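Side-chain contacts in AimR transcriptional regulator (Bacillus phage phi3T, PDB 5ZVV), which switches on transcription of the phage aimX locus as a homodimer, apparently promoting lytic replication until the arbitrium peptide turns it into an inactive monomer and lysogeny follows: residues A24-V29 / Y33-T38; I52-F57 / N222-C227; E209-S214 / G235-F240; L270-N275 / K357-L362. All blocks are in the same frame, centred on the assembly; numbering follows the deposited sequence.

Interaction 1. Residues A24-V29 / Y33-T38; sequences AGYEKV and YKFVNT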
loop_
_atom_site.group_PDB
_atom_site.type_symbol
_atom_site.label_atom_id
_atom_site.label_comp_id
_atom_site.label_asym_id
_atom_site.label_seq_id
_atom_site.Cartn_x
_atom_site.Cartn_y
_atom_site.Cartn_z
ATOM N N ALA A 24 -35.619 26.742 -8.725
ATOM C CA ALA A 24 -34.635 27.707 -8.253
ATOM C C ALA A 24 -35.057 28.403 -6.964
ATOM O O ALA A 24 -34.263 29.172 -6.408
ATOM C CB ALA A 24 -34.360 28.754 -9.335
ATOM N N GLY A 25 -36.270 28.161 -6.482
ATOM C CA GLY A 25 -36.735 28.748 -5.245
ATOM C C GLY A 25 -37.574 29.999 -5.382
ATOM O O GLY A 25 -37.699 30.743 -4.403
ATOM N N TYR A 26 -38.163 30.246 -6.548
ATOM C CA TYR A 26 -38.910 31.468 -6.807
ATOM C C TYR A 26 -40.369 31.143 -7.096
ATOM O O TYR A 26 -40.672 30.189 -7.821
ATOM C CB TYR A 26 -38.297 32.242 -7.979
ATOM C CG TYR A 26 -36.930 32.814 -7.676
ATOM C CD1 TYR A 26 -35.786 32.034 -7.793
ATOM C CD2 TYR A 26 -36.787 34.135 -7.267
ATOM C CE1 TYR A 26 -34.534 32.554 -7.511
ATOM C CE2 TYR A 26 -35.542 34.663 -6.984
ATOM C CZ TYR A 26 -34.418 33.870 -7.108
ATOM O OH TYR A 26 -33.177 34.394 -6.827
ATOM N N GLU A 27 -41.240 31.994 -6.620
ATOM C CA GLU A 27 -42.656 31.866 -6.846
ATOM C C GLU A 27 -43.089 32.649 -8.036
ATOM O O GLU A 27 -44.024 32.296 -8.675
ATOM C CB GLU A 27 -43.426 32.373 -5.679
ATOM C CG GLU A 27 -43.876 31.272 -4.801
ATOM C CD GLU A 27 -45.250 31.510 -4.240
ATOM O OE1 GLU A 27 -46.217 30.990 -4.832
ATOM O OE2 GLU A 27 -45.328 32.219 -3.210
ATOM N N LYS A 28 -42.402 33.729 -8.303
ATOM C CA LYS A 28 -42.669 34.574 -9.457
ATOM C C LYS A 28 -41.548 34.418 -10.476
ATOM O O LYS A 28 -40.365 34.436 -10.119
ATOM C CB LYS A 28 -42.805 36.042 -9.045
ATOM C CG LYS A 28 -44.032 36.342 -8.189
ATOM C CD LYS A 28 -45.317 36.264 -9.004
ATOM C CE LYS A 28 -46.526 36.651 -8.164
ATOM N NZ LYS A 28 -47.779 36.711 -8.969
ATOM N N VAL A 29 -41.928 34.269 -11.746
ATOM C CA VAL A 29 -40.948 34.043 -12.801
ATOM C C VAL A 29 -40.031 35.244 -12.986
ATOM O O VAL A 29 -38.922 35.099 -13.511
ATOM C CB VAL A 29 -41.655 33.682 -14.126
ATOM C CG1 VAL A 29 -42.388 32.355 -13.993
ATOM C CG2 VAL A 29 -42.612 34.790 -14.546
ATOM N N TYR A 33 -36.037 35.057 -13.472
ATOM C CA TYR A 33 -35.318 35.632 -14.606
ATOM C C TYR A 33 -34.239 36.599 -14.138
ATOM O O TYR A 33 -33.141 36.632 -14.705
ATOM C CB TYR A 33 -36.295 36.335 -15.551
ATOM C CG TYR A 33 -37.298 35.411 -16.210
ATOM C CD1 TYR A 33 -36.995 34.074 -16.443
ATOM C CD2 TYR A 33 -38.551 35.874 -16.594
ATOM C CE1 TYR A 33 -37.910 33.228 -17.041
ATOM C CE2 TYR A 33 -39.470 35.034 -17.192
ATOM C CZ TYR A 33 -39.145 33.713 -17.413
ATOM O OH TYR A 33 -40.063 32.879 -18.006
ATOM N N LYS A 34 -34.532 37.399 -13.110
ATOM C CA LYS A 34 -33.502 38.265 -12.544
ATOM C C LYS A 34 -32.338 37.441 -12.013
ATOM O O LYS A 34 -31.172 37.795 -12.220
ATOM C CB LYS A 34 -34.092 39.144 -11.437
ATOM C CG LYS A 34 -33.122 40.157 -10.806
ATOM C CD LYS A 34 -33.780 41.037 -9.742
ATOM C CE LYS A 34 -32.791 42.014 -9.118
ATOM N NZ LYS A 34 -33.430 42.876 -8.077
ATOM N N PHE A 35 -32.637 36.331 -11.331
ATOM C CA PHE A 35 -31.574 35.496 -10.782
ATOM C C PHE A 35 -30.687 34.934 -11.885
ATOM O O PHE A 35 -29.459 35.064 -11.832
ATOM C CB PHE A 35 -32.157 34.359 -9.941
ATOM C CG PHE A 35 -31.173 33.252 -9.673
ATOM C CD1 PHE A 35 -30.014 33.496 -8.947
ATOM C CD2 PHE A 35 -31.395 31.975 -10.156
ATOM C CE1 PHE A 35 -29.101 32.480 -8.708
ATOM C CE2 PHE A 35 -30.489 30.955 -9.919
ATOM C CZ PHE A 35 -29.341 31.208 -9.193
ATOM N N VAL A 36 -31.290 34.297 -12.893
ATOM C CA VAL A 36 -30.484 33.703 -13.952
ATOM C C VAL A 36 -29.795 34.767 -14.797
ATOM O O VAL A 36 -28.766 34.482 -15.422
ATOM C CB VAL A 36 -31.334 32.764 -14.832
ATOM C CG1 VAL A 36 -31.950 31.657 -13.981
ATOM C CG2 VAL A 36 -32.405 33.541 -15.580
ATOM N N ASN A 37 -30.316 35.992 -14.824
ATOM C CA ASN A 37 -29.686 37.070 -15.577
ATOM C C ASN A 37 -28.692 37.872 -14.751
ATOM O O ASN A 37 -28.272 38.950 -15.185
ATOM C CB ASN A 37 -30.746 37.999 -16.177
ATOM C CG ASN A 37 -31.353 37.440 -17.453
ATOM O OD1 ASN A 37 -30.802 37.607 -18.543
ATOM N ND2 ASN A 37 -32.491 36.767 -17.323
ATOM N N THR A 38 -28.309 37.376 -13.581
ATOM C CA THR A 38 -27.269 38.029 -12.801
ATOM C C THR A 38 -25.973 38.047 -13.605
ATOM O O THR A 38 -25.595 37.016 -14.179
ATOM C CB THR A 38 -27.054 37.296 -11.477
ATOM O OG1 THR A 38 -28.307 37.149 -10.795
ATOM C CG2 THR A 38 -26.084 38.066 -10.592
#
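Tyr26 meets Phe35 across the tight turn that joins helix 14-24 to helix 29-36 in the small N-terminal helical region, probably the helix-turn-helix DNA-binding part known from AimR receptors. The phenol end of Tyr26 does the touching: OH lies 3.3 Å from Phe35 CB, and CZ follows at 3.7 Å. The side chains cross at about a right angle, yet the ring planes differ by only 23°. With their centroids 5.9 Å apart, the rings are slid so far that they barely overlap. Phe35 CG stands anti to the backbone N (chi1 164°), which turns the ring back toward Ala24, whose small CB lies 4.5 Å from Phe35 CD2, a loose apolar contact. Further out, Gly25, just after helix 14-24, closes it in a Schellman motif; its positive phi suits a residue without a side chain, and the chain turns there, after which Tyr26 points toward helix 29-36. Phe32 backs both Ala24 and Tyr26, and Met43 touches Phe35. At the other end Val29 and Tyr33 lie side by side, one helical turn apart. Tyr33 N donates to Val29 O at 2.9 Å, and that same oxygen lies over one face of the Tyr33 ring, 3.1 Å above its plane, toward the rim.

Interaction 2. Residues I52-F57 / N222-C227; sequences IVKNLF and NVNRIC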
loop_
_atom_site.group_PDB
_atom_site.type_symbol
_atom_site.label_atom_id
_atom_site.label_comp_id
_atom_site.label_asym_id
_atom_site.label_seq_id
_atom_site.Cartn_x
_atom_site.Cartn_y
_atom_site.Cartn_z
ATOM N N ILE A 52 -30.537 24.532 -12.879
ATOM C CA ILE A 52 -31.363 25.030 -13.977
ATOM C C ILE A 52 -30.761 24.637 -15.322
ATOM O O ILE A 52 -31.466 24.181 -16.229
ATOM C CB ILE A 52 -31.539 26.556 -13.867
ATOM C CG1 ILE A 52 -32.188 26.930 -12.531
ATOM C CG2 ILE A 52 -32.358 27.085 -15.034
ATOM C CD1 ILE A 52 -33.518 26.249 -12.276
ATOM N N VAL A 53 -29.445 24.809 -15.468
ATOM C CA VAL A 53 -28.781 24.510 -16.732
ATOM C C VAL A 53 -28.851 23.020 -17.035
ATOM O O VAL A 53 -29.096 22.618 -18.178
ATOM C CB VAL A 53 -27.328 25.015 -16.699
ATOM C CG1 VAL A 53 -26.583 24.587 -17.956
ATOM C CG2 VAL A 53 -27.300 26.525 -16.553
ATOM N N LYS A 54 -28.639 22.179 -16.022
ATOM C CA LYS A 54 -28.720 20.740 -16.240
ATOM C C LYS A 54 -30.142 20.321 -16.593
ATOM O O LYS A 54 -30.342 19.410 -17.405
ATOM C CB LYS A 54 -28.219 19.991 -15.003
ATOM C CG LYS A 54 -27.395 18.745 -15.316
ATOM C CD LYS A 54 -28.272 17.575 -15.741
ATOM C CE LYS A 54 -27.437 16.399 -16.238
ATOM N NZ LYS A 54 -26.830 16.655 -17.581
ATOM N N ASN A 55 -31.144 20.980 -16.004
ATOM C CA ASN A 55 -32.525 20.639 -16.332
ATOM C C ASN A 55 -32.893 21.089 -17.741
ATOM O O ASN A 55 -33.648 20.403 -18.441
ATOM C CB ASN A 55 -33.480 21.260 -15.313
ATOM C CG ASN A 55 -34.938 20.977 -15.635
ATOM O OD1 ASN A 55 -35.565 21.695 -16.416
ATOM N ND2 ASN A 55 -35.484 19.928 -15.032
ATOM N N LEU A 56 -32.368 22.232 -18.180
ATOM C CA LEU A 56 -32.827 22.864 -19.411
ATOM C C LEU A 56 -32.020 22.430 -20.632
ATOM O O LEU A 56 -32.594 22.117 -21.679
ATOM C CB LEU A 56 -32.780 24.387 -19.252
ATOM C CG LEU A 56 -33.634 25.226 -20.201
ATOM C CD1 LEU A 56 -35.061 24.702 -20.237
ATOM C CD2 LEU A 56 -33.611 26.681 -19.760
ATOM N N PHE A 57 -30.691 22.403 -20.517
ATOM C CA PHE A 57 -29.802 22.062 -21.624
ATOM C C PHE A 57 -28.911 20.890 -21.216
ATOM O O PHE A 57 -27.705 21.060 -21.000
ATOM C CB PHE A 57 -28.953 23.264 -22.033
ATOM C CG PHE A 57 -29.726 24.548 -22.144
ATOM C CD1 PHE A 57 -30.549 24.787 -23.234
ATOM C CD2 PHE A 57 -29.620 25.522 -21.166
ATOM C CE1 PHE A 57 -31.258 25.970 -23.339
ATOM C CE2 PHE A 57 -30.324 26.708 -21.266
ATOM C CZ PHE A 57 -31.144 26.932 -22.354
ATOM N N ASN A 222 -26.381 14.529 -9.738
ATOM C CA ASN A 222 -26.891 14.496 -11.102
ATOM C C ASN A 222 -25.782 14.703 -12.128
ATOM O O ASN A 222 -26.069 14.992 -13.294
ATOM C CB ASN A 222 -27.990 15.545 -11.286
ATOM C CG ASN A 222 -29.265 15.182 -10.552
ATOM O OD1 ASN A 222 -29.730 14.043 -10.620
ATOM N ND2 ASN A 222 -29.833 16.146 -9.835
ATOM N N VAL A 223 -24.521 14.577 -11.713
ATOM C CA VAL A 223 -23.409 14.639 -12.652
ATOM C C VAL A 223 -23.408 13.374 -13.497
ATOM O O VAL A 223 -23.523 12.259 -12.970
ATOM C CB VAL A 223 -22.080 14.818 -11.901
ATOM C CG1 VAL A 223 -20.896 14.675 -12.855
ATOM C CG2 VAL A 223 -22.044 16.171 -11.212
ATOM N N ASN A 224 -23.285 13.544 -14.818
ATOM C CA ASN A 224 -23.402 12.407 -15.728
ATOM C C ASN A 224 -22.314 11.371 -15.475
ATOM O O ASN A 224 -22.584 10.165 -15.497
ATOM C CB ASN A 224 -23.362 12.885 -17.182
ATOM C CG ASN A 224 -24.645 13.576 -17.606
ATOM O OD1 ASN A 224 -24.618 14.635 -18.232
ATOM N ND2 ASN A 224 -25.778 12.977 -17.262
ATOM N N ARG A 225 -21.079 11.818 -15.232
ATOM C CA ARG A 225 -19.985 10.878 -14.996
ATOM C C ARG A 225 -20.247 10.033 -13.754
ATOM O O ARG A 225 -20.108 8.800 -13.781
ATOM C CB ARG A 225 -18.661 11.642 -14.875
ATOM C CG ARG A 225 -17.422 10.764 -14.695
ATOM C CD ARG A 225 -17.132 10.475 -13.218
ATOM N NE ARG A 225 -16.501 11.608 -12.553
ATOM C CZ ARG A 225 -15.236 11.620 -12.150
ATOM N NH1 ARG A 225 -14.737 12.698 -11.565
ATOM N NH2 ARG A 225 -14.476 10.548 -12.328
ATOM N N ILE A 226 -20.630 10.686 -12.652
ATOM C CA ILE A 226 -20.875 9.978 -11.398
ATOM C C ILE A 226 -21.949 8.915 -11.586
ATOM O O ILE A 226 -21.759 7.747 -11.230
ATOM C CB ILE A 226 -21.258 10.972 -10.287
ATOM C CG1 ILE A 226 -20.074 11.884 -9.943
ATOM C CG2 ILE A 226 -21.763 10.231 -9.045
ATOM C CD1 ILE A 226 -18.883 11.155 -9.350
ATOM N N CYS A 227 -23.091 9.302 -12.157
ATOM C CA CYS A 227 -24.194 8.357 -12.296
ATOM C C CYS A 227 -23.849 7.244 -13.276
ATOM O O CYS A 227 -24.224 6.083 -13.062
ATOM C CB CYS A 227 -25.459 9.090 -12.735
ATOM S SG CYS A 227 -26.089 10.261 -11.518
#
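Lys54, near the C-terminal end of helix 47-56, approaches the chain just ahead of helix 224-237, its CA 8.3 Å from that of Asn222. The meeting is narrow, and a long, flexible side chain suits it because the backbones stay well apart. Lys54 bends twice, at chi2 and at chi4, and the second bend brings the ammonium over to Asn224. NZ donates to Asn224 OD1 at 3.1 Å; the donor stands 32° off the plane of the amide carbonyl, with a C=O...N angle of 116°. Behind the charged tip, CE rests against the backbone O of Asn222 at 3.5 Å. Asn224 opens the first turn of its helix, directly after the N-cap residue Val223, and its CG lies anti to its own carbonyl carbon, which carries the amide out to the lysine. Tyr256 and Glu61 both pack against the same asparagine. The contact joins helix 47-56, among the N-terminal helices, to the start of helix 224-237 in the TPR-like region, with one hydrogen bond between the segments. The helix N-terminus would, if anything, disfavour a cation here, so the attraction probably comes from the amide oxygen, with a smaller share from the carboxylate of Glu61, in a long, weak ion pair with NZ.

Interaction 3. Residues E209-S214 / G235-F240; sequences EARQHS and GNTLIF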
loop_
_atom_site.group_PDB
_atom_site.type_symbol
_atom_site.label_atom_id
_atom_site.label_comp_id
_atom_site.label_asym_id
_atom_site.label_seq_id
_atom_site.Cartn_x
_atom_site.Cartn_y
_atom_site.Cartn_z
ATOM N N GLU A 209 -22.150 -3.627 -0.140
ATOM C CA GLU A 209 -21.496 -2.357 0.154
ATOM C C GLU A 209 -21.305 -1.528 -1.113
ATOM O O GLU A 209 -21.564 -0.315 -1.121
ATOM C CB GLU A 209 -20.158 -2.636 0.836
ATOM C CG GLU A 209 -19.529 -1.470 1.557
ATOM C CD GLU A 209 -18.346 -1.911 2.398
ATOM O OE1 GLU A 209 -18.255 -3.120 2.704
ATOM O OE2 GLU A 209 -17.506 -1.057 2.744
ATOM N N ALA A 210 -20.861 -2.169 -2.197
ATOM C CA ALA A 210 -20.668 -1.459 -3.458
ATOM C C ALA A 210 -21.983 -0.893 -3.978
ATOM O O ALA A 210 -22.036 0.256 -4.435
ATOM C CB ALA A 210 -20.038 -2.391 -4.492
ATOM N N ARG A 211 -23.056 -1.685 -3.915
ATOM C CA ARG A 211 -24.364 -1.188 -4.327
ATOM C C ARG A 211 -24.819 -0.035 -3.441
ATOM O O ARG A 211 -25.423 0.927 -3.927
ATOM C CB ARG A 211 -25.389 -2.322 -4.300
ATOM C CG ARG A 211 -25.086 -3.449 -5.274
ATOM C CD ARG A 211 -26.018 -4.633 -5.068
ATOM N NE ARG A 211 -25.532 -5.819 -5.769
ATOM C CZ ARG A 211 -25.983 -7.050 -5.560
ATOM N NH1 ARG A 211 -26.937 -7.268 -4.665
ATOM N NH2 ARG A 211 -25.476 -8.067 -6.244
ATOM N N GLN A 212 -24.542 -0.117 -2.137
ATOM C CA GLN A 212 -24.898 0.970 -1.227
ATOM C C GLN A 212 -24.224 2.269 -1.639
ATOM O O GLN A 212 -24.879 3.311 -1.772
ATOM C CB GLN A 212 -24.509 0.607 0.206
ATOM C CG GLN A 212 -25.436 -0.368 0.900
ATOM C CD GLN A 212 -24.955 -0.716 2.299
ATOM O OE1 GLN A 212 -23.752 -0.834 2.543
ATOM N NE2 GLN A 212 -25.892 -0.871 3.228
ATOM N N HIS A 213 -22.903 2.224 -1.843
ATOM C CA HIS A 213 -22.178 3.435 -2.218
ATOM C C HIS A 213 -22.630 3.953 -3.579
ATOM O O HIS A 213 -22.767 5.168 -3.771
ATOM C CB HIS A 213 -20.672 3.170 -2.210
ATOM C CG HIS A 213 -20.114 2.882 -0.849
ATOM N ND1 HIS A 213 -20.143 3.803 0.176
ATOM C CD2 HIS A 213 -19.507 1.781 -0.348
ATOM C CE1 HIS A 213 -19.580 3.280 1.251
ATOM N NE2 HIS A 213 -19.187 2.053 0.959
ATOM N N SER A 214 -22.867 3.049 -4.536
ATOM C CA SER A 214 -23.295 3.476 -5.867
ATOM C C SER A 214 -24.654 4.163 -5.807
ATOM O O SER A 214 -24.846 5.248 -6.371
ATOM C CB SER A 214 -23.346 2.277 -6.819
ATOM O OG SER A 214 -22.080 1.655 -6.956
ATOM N N GLY A 235 -24.289 -2.731 -12.144
ATOM C CA GLY A 235 -24.314 -3.806 -13.120
ATOM C C GLY A 235 -23.150 -4.762 -12.957
ATOM O O GLY A 235 -23.309 -5.976 -13.091
ATOM N N ASN A 236 -21.964 -4.228 -12.650
ATOM C CA ASN A 236 -20.814 -5.094 -12.414
ATOM C C ASN A 236 -21.032 -5.984 -11.196
ATOM O O ASN A 236 -20.629 -7.154 -11.195
ATOM C CB ASN A 236 -19.543 -4.262 -12.248
ATOM C CG ASN A 236 -19.077 -3.646 -13.549
ATOM O OD1 ASN A 236 -19.524 -4.036 -14.624
ATOM N ND2 ASN A 236 -18.169 -2.683 -13.458
ATOM N N THR A 237 -21.673 -5.457 -10.151
ATOM C CA THR A 237 -21.959 -6.291 -8.989
ATOM C C THR A 237 -23.000 -7.358 -9.289
ATOM O O THR A 237 -23.117 -8.317 -8.519
ATOM C CB THR A 237 -22.448 -5.457 -7.801
ATOM O OG1 THR A 237 -23.721 -4.879 -8.115
ATOM C CG2 THR A 237 -21.453 -4.366 -7.451
ATOM N N LEU A 238 -23.761 -7.214 -10.375
ATOM C CA LEU A 238 -24.784 -8.199 -10.714
ATOM C C LEU A 238 -24.358 -9.192 -11.796
ATOM O O LEU A 238 -25.192 -9.983 -12.248
ATOM C CB LEU A 238 -26.065 -7.488 -11.147
ATOM C CG LEU A 238 -26.790 -6.681 -10.072
ATOM C CD1 LEU A 238 -27.854 -5.802 -10.708
ATOM C CD2 LEU A 238 -27.403 -7.618 -9.040
ATOM N N ILE A 239 -23.084 -9.191 -12.202
ATOM C CA ILE A 239 -22.670 -9.939 -13.393
ATOM C C ILE A 239 -22.935 -11.433 -13.229
ATOM O O ILE A 239 -23.452 -12.090 -14.141
ATOM C CB ILE A 239 -21.187 -9.664 -13.710
ATOM C CG1 ILE A 239 -21.010 -8.252 -14.274
ATOM C CG2 ILE A 239 -20.641 -10.699 -14.686
ATOM C CD1 ILE A 239 -19.567 -7.876 -14.528
ATOM N N PHE A 240 -22.588 -11.995 -12.074
ATOM C CA PHE A 240 -22.689 -13.433 -11.866
ATOM C C PHE A 240 -23.976 -13.857 -11.169
ATOM O O PHE A 240 -24.159 -15.052 -10.920
ATOM C CB PHE A 240 -21.481 -13.933 -11.069
ATOM C CG PHE A 240 -20.165 -13.628 -11.720
ATOM C CD1 PHE A 240 -19.654 -14.457 -12.705
ATOM C CD2 PHE A 240 -19.445 -12.503 -11.357
ATOM C CE1 PHE A 240 -18.445 -14.173 -13.312
ATOM C CE2 PHE A 240 -18.235 -12.214 -11.956
ATOM C CZ PHE A 240 -17.732 -13.050 -12.937
#
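At the open end of the antiparallel hairpin made by helices 207-220 and 224-237, Arg211 takes hold of Thr237 side-on. Its NE donates to Thr237 OG1 at 3.1 Å and its NH2 to the backbone O of Thr237 at 3.3 Å, both N-H...O angles being 160°, while a salt bridge from NH2 to Glu241 OE1, in the loop that follows, supplies the main partner for its charge. Each Thr237 acceptor lies near the guanidinium plane, although NH2 stands 63° out of the carbonyl plane of Thr237 and so is not aimed at a lone pair. The two helices lie in the region related to TPR proteins, which are built from packed antiparallel helices, and here the grip falls where the second helix ends, at a carbonyl of its last turn. A threonine suits the spot because it serves both chemistries. OG1, set between the backbone N and carbonyl carbon (chi1 66°), receives NE while bonding Ile234 O, and CG2 packs on Ala210 CB at 3.8 Å. Leu238 CD2 lies over one guanidinium face, 3.4 Å above its plane and toward the rim.

Interaction 4. Residues L270-N275 / K357-L362; sequences LCFLSN and KYFIQL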
loop_
_atom_site.group_PDB
_atom_site.type_symbol
_atom_site.label_atom_id
_atom_site.label_comp_id
_atom_site.label_asym_id
_atom_site.label_seq_id
_atom_site.Cartn_x
_atom_site.Cartn_y
_atom_site.Cartn_z
ATOM N N LEU A 270 -21.780 -4.602 -21.405
ATOM C CA LEU A 270 -22.860 -5.448 -21.903
ATOM C C LEU A 270 -22.325 -6.603 -22.737
ATOM O O LEU A 270 -22.918 -7.687 -22.748
ATOM C CB LEU A 270 -23.846 -4.613 -22.717
ATOM C CG LEU A 270 -24.742 -3.672 -21.912
ATOM C CD1 LEU A 270 -25.377 -2.622 -22.812
ATOM C CD2 LEU A 270 -25.811 -4.475 -21.182
ATOM N N CYS A 271 -21.211 -6.387 -23.436
ATOM C CA CYS A 271 -20.602 -7.439 -24.238
ATOM C C CYS A 271 -20.036 -8.538 -23.352
ATOM O O CYS A 271 -20.243 -9.732 -23.609
ATOM C CB CYS A 271 -19.512 -6.841 -25.130
ATOM S SG CYS A 271 -18.717 -8.021 -26.229
ATOM N N PHE A 272 -19.320 -8.150 -22.295
ATOM C CA PHE A 272 -18.845 -9.131 -21.328
ATOM C C PHE A 272 -20.012 -9.865 -20.681
ATOM O O PHE A 272 -19.977 -11.089 -20.522
ATOM C CB PHE A 272 -17.986 -8.457 -20.260
ATOM C CG PHE A 272 -17.361 -9.426 -19.297
ATOM C CD1 PHE A 272 -16.282 -10.205 -19.685
ATOM C CD2 PHE A 272 -17.853 -9.564 -18.009
ATOM C CE1 PHE A 272 -15.702 -11.102 -18.803
ATOM C CE2 PHE A 272 -17.277 -10.459 -17.120
ATOM C CZ PHE A 272 -16.200 -11.228 -17.520
ATOM N N LEU A 273 -21.055 -9.126 -20.296
ATOM C CA LEU A 273 -22.214 -9.754 -19.667
ATOM C C LEU A 273 -22.839 -10.807 -20.577
ATOM O O LEU A 273 -23.034 -11.962 -20.171
ATOM C CB LEU A 273 -23.245 -8.688 -19.303
ATOM C CG LEU A 273 -24.494 -9.198 -18.590
ATOM C CD1 LEU A 273 -24.155 -9.703 -17.191
ATOM C CD2 LEU A 273 -25.564 -8.116 -18.543
ATOM N N SER A 274 -23.161 -10.424 -21.818
ATOM C CA SER A 274 -23.849 -11.347 -22.715
ATOM C C SER A 274 -22.949 -12.504 -23.128
ATOM O O SER A 274 -23.443 -13.610 -23.369
ATOM C CB SER A 274 -24.373 -10.601 -23.944
ATOM O OG SER A 274 -23.316 -10.028 -24.695
ATOM N N ASN A 275 -21.637 -12.271 -23.220
ATOM C CA ASN A 275 -20.709 -13.380 -23.423
ATOM C C ASN A 275 -20.736 -14.341 -22.242
ATOM O O ASN A 275 -20.722 -15.564 -22.425
ATOM C CB ASN A 275 -19.292 -12.853 -23.635
ATOM C CG ASN A 275 -19.092 -12.260 -25.010
ATOM O OD1 ASN A 275 -19.862 -12.526 -25.934
ATOM N ND2 ASN A 275 -18.048 -11.457 -25.156
ATOM N N LYS A 357 -10.662 -9.835 -6.239
ATOM C CA LYS A 357 -11.412 -10.859 -5.526
ATOM C C LYS A 357 -12.789 -11.109 -6.127
ATOM O O LYS A 357 -13.570 -11.876 -5.555
ATOM C CB LYS A 357 -11.554 -10.478 -4.049
ATOM C CG LYS A 357 -10.228 -10.266 -3.334
ATOM C CD LYS A 357 -10.421 -9.945 -1.860
ATOM C CE LYS A 357 -9.079 -9.709 -1.172
ATOM N NZ LYS A 357 -9.221 -9.497 0.297
ATOM N N TYR A 358 -13.102 -10.484 -7.262
ATOM C CA TYR A 358 -14.410 -10.630 -7.894
ATOM C C TYR A 358 -14.352 -11.515 -9.136
ATOM O O TYR A 358 -15.048 -12.531 -9.206
ATOM C CB TYR A 358 -14.985 -9.251 -8.246
ATOM C CG TYR A 358 -16.407 -9.305 -8.760
ATOM C CD1 TYR A 358 -17.440 -9.749 -7.947
ATOM C CD2 TYR A 358 -16.717 -8.911 -10.057
ATOM C CE1 TYR A 358 -18.739 -9.805 -8.406
ATOM C CE2 TYR A 358 -18.020 -8.962 -10.525
ATOM C CZ TYR A 358 -19.024 -9.410 -9.693
ATOM O OH TYR A 358 -20.321 -9.466 -10.145
ATOM N N PHE A 359 -13.530 -11.151 -10.122
ATOM C CA PHE A 359 -13.504 -11.899 -11.372
ATOM C C PHE A 359 -12.679 -13.176 -11.294
ATOM O O PHE A 359 -12.678 -13.952 -12.257
ATOM C CB PHE A 359 -12.990 -11.011 -12.507
ATOM C CG PHE A 359 -13.923 -9.888 -12.854
ATOM C CD1 PHE A 359 -15.075 -10.130 -13.582
ATOM C CD2 PHE A 359 -13.654 -8.593 -12.444
ATOM C CE1 PHE A 359 -15.941 -9.104 -13.898
ATOM C CE2 PHE A 359 -14.513 -7.562 -12.757
ATOM C CZ PHE A 359 -15.659 -7.816 -13.485
ATOM N N ILE A 360 -11.996 -13.427 -10.172
ATOM C CA ILE A 360 -11.270 -14.680 -10.010
ATOM C C ILE A 360 -12.216 -15.872 -10.042
ATOM O O ILE A 360 -11.781 -17.009 -10.257
ATOM C CB ILE A 360 -10.443 -14.653 -8.707
ATOM C CG1 ILE A 360 -9.455 -15.822 -8.668
ATOM C CG2 ILE A 360 -11.358 -14.673 -7.488
ATOM C CD1 ILE A 360 -8.531 -15.802 -7.474
ATOM N N GLN A 361 -13.513 -15.642 -9.846
ATOM C CA GLN A 361 -14.464 -16.738 -9.943
ATOM C C GLN A 361 -14.622 -17.237 -11.371
ATOM O O GLN A 361 -15.117 -18.351 -11.567
ATOM C CB GLN A 361 -15.821 -16.317 -9.377
ATOM C CG GLN A 361 -16.476 -15.154 -10.099
ATOM C CD GLN A 361 -17.754 -14.698 -9.420
ATOM O OE1 GLN A 361 -18.757 -15.413 -9.416
ATOM N NE2 GLN A 361 -17.721 -13.507 -8.831
ATOM N N LEU A 362 -14.208 -16.447 -12.369
ATOM C CA LEU A 362 -14.301 -16.909 -13.755
ATOM C C LEU A 362 -13.573 -18.230 -13.958
ATOM O O LEU A 362 -14.221 -19.218 -14.350
ATOM C CB LEU A 362 -13.798 -15.821 -14.711
ATOM C CG LEU A 362 -14.692 -14.620 -14.989
ATOM C CD1 LEU A 362 -13.966 -13.646 -15.897
ATOM C CD2 LEU A 362 -15.974 -15.090 -15.630
#
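Leu270 O takes two bonds from Ser274, whose N and OG reach it from opposite faces, in the turn of helix 260-277 that sends Phe272 across to Phe359 and Leu362. The facing chain forms a type I beta turn from Tyr358 to Gln361 and runs on into helix 361-369, in the C-terminal part of the TPR-like superhelix. Gln361 secures that turn from its side chain: NE2 donates to Tyr358 O at 2.9 Å, with the acceptor lying in the plane of the amide. Asp356 OD1 accepts the backbone N-H groups of Tyr358 and Phe359. The contact itself is wholly apolar, as befits a buried place. Phe272, its CG anti to the backbone N (chi1 -175°), extends far enough to bridge backbones that stay 11.6 Å apart at their nearest CA atoms, those of Phe272 and Phe359. Its CE2 meets Phe359 CE1 at 3.7 Å; the ring planes are inclined at 80°, and the approach is oblique. Phe359 is packed by Tyr358, whose CD2 lies over the centre of its ring, and touches Phe329 and Phe351. Leu296 lines Phe272 from a neighbouring helix. Leu362 comes from the opposite direction, and its CD1 meets the Phe272 ring at the edge, in plane, 3.7 Å from CZ.

Overall arrangement
The four contacts run from the N-terminal helices into the superhelix. Interactions 1 and 2 have centres 19 Å apart and touch directly, Ala24 CB packing on Ile52 CD1 at 4.0 Å. Interactions 2 and 3 share helix 224-237: one takes its start, the other its end, with centres 23 Å apart. Interaction 3 hands over to interaction 4 through Asn236 O and Tyr358 OH, 2.6 Å apart, probably a weak hydrogen bond, and through Phe240, whose ring meets that of Tyr358 edge-to-face. Interactions 1 and 4 lie about 49 Å apart, centre to centre, on opposite sides of the chain's centre. The second subunit of the dimer touches none of the four.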